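Local coordinates for DUF4785 domain-containing protein (Legionella pneumophila subsp. pneumophila, PDB 4KH9) that is of unknown function but carries three consecutive DUF4785 domains and binds calcium ions, at residues R52-L55 against E56-Q59; S140-T144 against N145-D149. All coordinates share one frame; numbering follows the deposited sequence.

Contact 1 of 2, residues R52-L55 against E56-Q59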
# COMPACT_ATOMS: atom_id res chain seq x y z
N ARG A 52 -15.80 9.05 5.25
CA ARG A 52 -16.95 8.31 5.74
C ARG A 52 -17.85 9.30 6.37
O ARG A 52 -17.39 10.14 7.13
CB ARG A 52 -16.52 7.21 6.74
CG ARG A 52 -15.61 6.17 6.12
CD ARG A 52 -15.47 4.95 6.99
NE ARG A 52 -15.04 3.80 6.19
CZ ARG A 52 -14.98 2.55 6.64
NH1 ARG A 52 -15.33 2.28 7.90
NH2 ARG A 52 -14.59 1.57 5.85
N ILE A 53 -19.12 9.25 6.06
CA ILE A 53 -20.12 10.16 6.61
C ILE A 53 -21.32 9.34 7.11
O ILE A 53 -21.60 8.26 6.59
CB ILE A 53 -20.57 11.26 5.60
CG1 ILE A 53 -21.37 10.67 4.44
CG2 ILE A 53 -19.40 12.13 5.09
CD1 ILE A 53 -22.36 11.51 3.97
N SER A 54 -22.04 9.87 8.09
CA SER A 54 -23.22 9.20 8.61
C SER A 54 -24.47 9.76 7.98
O SER A 54 -24.45 10.85 7.42
CB SER A 54 -23.28 9.35 10.13
OG SER A 54 -23.56 10.70 10.46
N LEU A 55 -25.57 9.04 8.14
CA LEU A 55 -26.89 9.48 7.71
C LEU A 55 -27.27 10.78 8.48
O LEU A 55 -27.83 11.68 7.88
CB LEU A 55 -27.89 8.34 7.97
CG LEU A 55 -29.30 8.53 7.47
CD1 LEU A 55 -29.35 8.74 5.93
CD2 LEU A 55 -30.15 7.36 7.88
N GLU A 56 -26.85 10.92 9.76
CA GLU A 56 -27.08 12.13 10.58
C GLU A 56 -26.37 13.34 9.95
O GLU A 56 -26.89 14.44 10.00
CB GLU A 56 -26.61 11.93 12.05
CG GLU A 56 -27.45 10.97 12.88
CD GLU A 56 -27.23 9.48 12.64
OE1 GLU A 56 -26.31 9.12 11.87
OE2 GLU A 56 -27.97 8.67 13.24
N GLN A 57 -25.17 13.15 9.40
CA GLN A 57 -24.45 14.24 8.74
C GLN A 57 -25.16 14.62 7.42
O GLN A 57 -25.29 15.80 7.12
CB GLN A 57 -22.98 13.85 8.49
CG GLN A 57 -22.16 13.74 9.80
CD GLN A 57 -20.76 13.20 9.60
OE1 GLN A 57 -20.54 12.27 8.85
NE2 GLN A 57 -19.80 13.72 10.33
N LEU A 58 -25.63 13.62 6.66
CA LEU A 58 -26.37 13.83 5.41
C LEU A 58 -27.63 14.62 5.63
O LEU A 58 -28.00 15.40 4.77
CB LEU A 58 -26.77 12.51 4.73
CG LEU A 58 -25.86 11.88 3.70
CD1 LEU A 58 -26.48 10.56 3.19
CD2 LEU A 58 -25.56 12.84 2.49
N GLN A 59 -28.32 14.40 6.76
CA GLN A 59 -29.55 15.10 7.09
C GLN A 59 -29.26 16.59 7.29
O GLN A 59 -29.99 17.44 6.79
CB GLN A 59 -30.19 14.48 8.35
CG GLN A 59 -31.63 14.96 8.59
CD GLN A 59 -32.17 14.57 9.95
OE1 GLN A 59 -31.44 14.12 10.85
NE2 GLN A 59 -33.46 14.77 10.13
O HOH W 1 -17.53 12.36 9.46
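Ser54 and Gln57 grip each other reciprocally in a capping box, a worked example of how a strand can hand over directly to a helix. The hydroxyl of Ser54, the N-cap residue, accepts from the backbone of Gln57, with OG 3.1 Å from N and an N-H...O angle of 152°. In return, Gln57 OE1 takes the backbone N-H of Ser54 at 2.9 Å, the donor standing somewhat tilted from the amide plane. Gln57 has CG anti to its carbonyl carbon (chi1 -69°) and an extended chain beyond, which carries the amide back past OG to the end of the strand. The other half of that amide is held by a water, 2.8 Å from Gln57 NE2, that also donates to Arg52 O. With a donor on its oxygen and an acceptor at its nitrogen, the flat group has a fixed rotation.

Backbone bonds begin the helix proper: Leu58 N donates to Ser54 O at 3.1 Å and Gln59 N to Leu55 O at 3.0 Å, while Gln57 N makes a second, weak bond to Ser54 O.

Packing is tight where Gln57 OE1 nestles alongside Ile53, 3.1 Å from its CA. Apolar contact comes from Ile53 CD1, which meets the branch point of Leu58, CG, at 3.5 Å, the two side chains crossing at about a right angle.

Strand 48-54 is an outermost strand of its sheet and pairs with strand 150-156, where Ile53 bonds through its backbone to Tyr151 and packs on Ile153. Helix 55-60 then leads toward strand 62-65 of a second sheet, with Leu58 lodged against Tyr151 and against Leu138 of strand 135-140.

Contact 2 of 2, residues S140-T144 against N145-D149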
# COMPACT_ATOMS: atom_id res chain seq x y z
N SER A 140 -29.52 14.88 2.42
CA SER A 140 -30.56 13.87 2.29
C SER A 140 -31.90 14.58 2.20
O SER A 140 -32.10 15.60 2.86
CB SER A 140 -30.51 12.96 3.50
OG SER A 140 -31.28 11.81 3.24
N LYS A 141 -32.83 14.07 1.40
CA LYS A 141 -34.16 14.65 1.27
C LYS A 141 -34.99 14.30 2.53
O LYS A 141 -35.76 15.12 3.05
CB LYS A 141 -34.80 14.14 -0.04
CG LYS A 141 -36.04 14.90 -0.49
CD LYS A 141 -36.52 14.44 -1.88
CE LYS A 141 -35.56 14.75 -3.01
NZ LYS A 141 -36.05 14.29 -4.34
N ASP A 142 -34.79 13.07 3.05
CA ASP A 142 -35.43 12.56 4.26
C ASP A 142 -34.55 11.47 4.90
O ASP A 142 -33.51 11.11 4.33
CB ASP A 142 -36.83 12.00 3.92
CG ASP A 142 -36.82 10.78 3.00
OD1 ASP A 142 -35.77 10.52 2.36
OD2 ASP A 142 -37.86 10.10 2.91
N ILE A 143 -34.93 10.95 6.05
CA ILE A 143 -34.21 9.84 6.66
C ILE A 143 -35.25 8.79 7.01
O ILE A 143 -36.35 9.14 7.43
CB ILE A 143 -33.28 10.20 7.86
CG1 ILE A 143 -34.05 10.84 9.05
CG2 ILE A 143 -32.10 11.07 7.42
CD1 ILE A 143 -33.22 11.06 10.35
N THR A 144 -34.95 7.52 6.76
CA THR A 144 -35.82 6.40 7.09
C THR A 144 -34.94 5.33 7.77
O THR A 144 -33.72 5.44 7.69
CB THR A 144 -36.60 5.85 5.86
OG1 THR A 144 -35.72 5.05 5.08
CG2 THR A 144 -37.28 6.93 5.00
N ASN A 145 -35.56 4.30 8.37
CA ASN A 145 -34.84 3.18 8.99
C ASN A 145 -34.41 2.15 7.92
O ASN A 145 -33.93 1.08 8.27
CB ASN A 145 -35.73 2.51 10.07
CG ASN A 145 -37.09 2.04 9.57
OD1 ASN A 145 -37.44 2.21 8.39
ND2 ASN A 145 -37.88 1.44 10.44
N LYS A 146 -34.58 2.47 6.62
CA LYS A 146 -34.22 1.61 5.48
C LYS A 146 -32.90 2.03 4.82
O LYS A 146 -32.31 1.27 4.04
CB LYS A 146 -35.34 1.65 4.41
CG LYS A 146 -36.58 0.81 4.79
CD LYS A 146 -37.76 0.96 3.80
CE LYS A 146 -37.55 0.41 2.39
NZ LYS A 146 -37.45 -1.07 2.37
N TYR A 147 -32.44 3.26 5.11
CA TYR A 147 -31.22 3.76 4.52
C TYR A 147 -30.04 3.24 5.29
O TYR A 147 -30.17 2.88 6.48
CB TYR A 147 -31.21 5.31 4.49
CG TYR A 147 -32.39 5.96 3.77
CD1 TYR A 147 -32.96 5.38 2.64
CD2 TYR A 147 -32.86 7.21 4.17
CE1 TYR A 147 -34.02 5.99 1.97
CE2 TYR A 147 -33.89 7.85 3.48
CZ TYR A 147 -34.48 7.23 2.39
OH TYR A 147 -35.48 7.87 1.72
N ALA A 148 -28.87 3.18 4.64
CA ALA A 148 -27.65 2.77 5.32
C ALA A 148 -27.30 3.77 6.42
O ALA A 148 -27.64 4.95 6.33
CB ALA A 148 -26.50 2.66 4.32
N ASP A 149 -26.63 3.30 7.47
CA ASP A 149 -26.15 4.14 8.58
C ASP A 149 -25.08 5.11 8.14
O ASP A 149 -25.01 6.23 8.66
CB ASP A 149 -25.56 3.26 9.68
CG ASP A 149 -26.53 2.49 10.54
OD1 ASP A 149 -27.75 2.73 10.43
OD2 ASP A 149 -26.06 1.69 11.38
O HOH W 2 -31.59 4.03 8.61
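The ring of Tyr147 is covered on one face by Thr144, whose OG1 sits 3.4 Å above the ring plane, over its centre. Thr144 CB stands over the same face, 4.3 Å from the ring centroid, in a CH-pi contact. Along the edge run the backbone atoms of the preceding residues: Asp142 O comes within 3.4 Å of Tyr147 CE2, and Ile143 CA also lies near the ring plane. Residues 144-147 form a type I beta turn, within the loop that joins strand 135-140 to strand 150-156, and the ring folds back across the stretch leading into it.

At the far end of the ring, Tyr147 OH donates to Asp142 OD1 at 2.7 Å. The oxygen is approached on its syn side, 25° out of the carboxylate plane, and carboxylate and ring planes are turned 60° apart. Asp142 reaches the hydroxyl because its CG lies between its own backbone N and carbonyl carbon (chi1 64°), and the bond spans the loop from Asp142 to Tyr147.

Thr144 does double duty, since the same OG1 that covers the ring accepts from Lys146 N at 3.2 Å, an ST turn set within the beta turn. Tyr147 N, by contrast, is buried here with no partner in the model. Ser82 and Pro84 of another loop also touch the tyrosine, as does Leu55 of helix 55-60. The ends of the turn are tied by one water, which donates to Thr144 O at 2.7 Å and to Tyr147 O at 2.8 Å.

In the fold
Contact 1 closes some 80 residues before contact 2 opens, yet the two lie side by side in the N-terminal DUF4785 domain, their centres about 9 Å apart. Two probable backbone hydrogen bonds join them, Leu58 O to Ser140 N and Leu55 N to Asp149 O, each 2.9 Å. The capped helix is thus held at both ends of the loop, and, from between those tied residues, Ile143 CD1 packs against Gln59 OE1 at 3.6 Å. Neither contact belongs to a calcium site; the side chain of Gln57 is about 10 Å from a bound calcium ion, too far for coordination. Both stand where the chain passes between the same two sheets, from strand 48-54 toward 62-65 and from 135-140 back to 150-156.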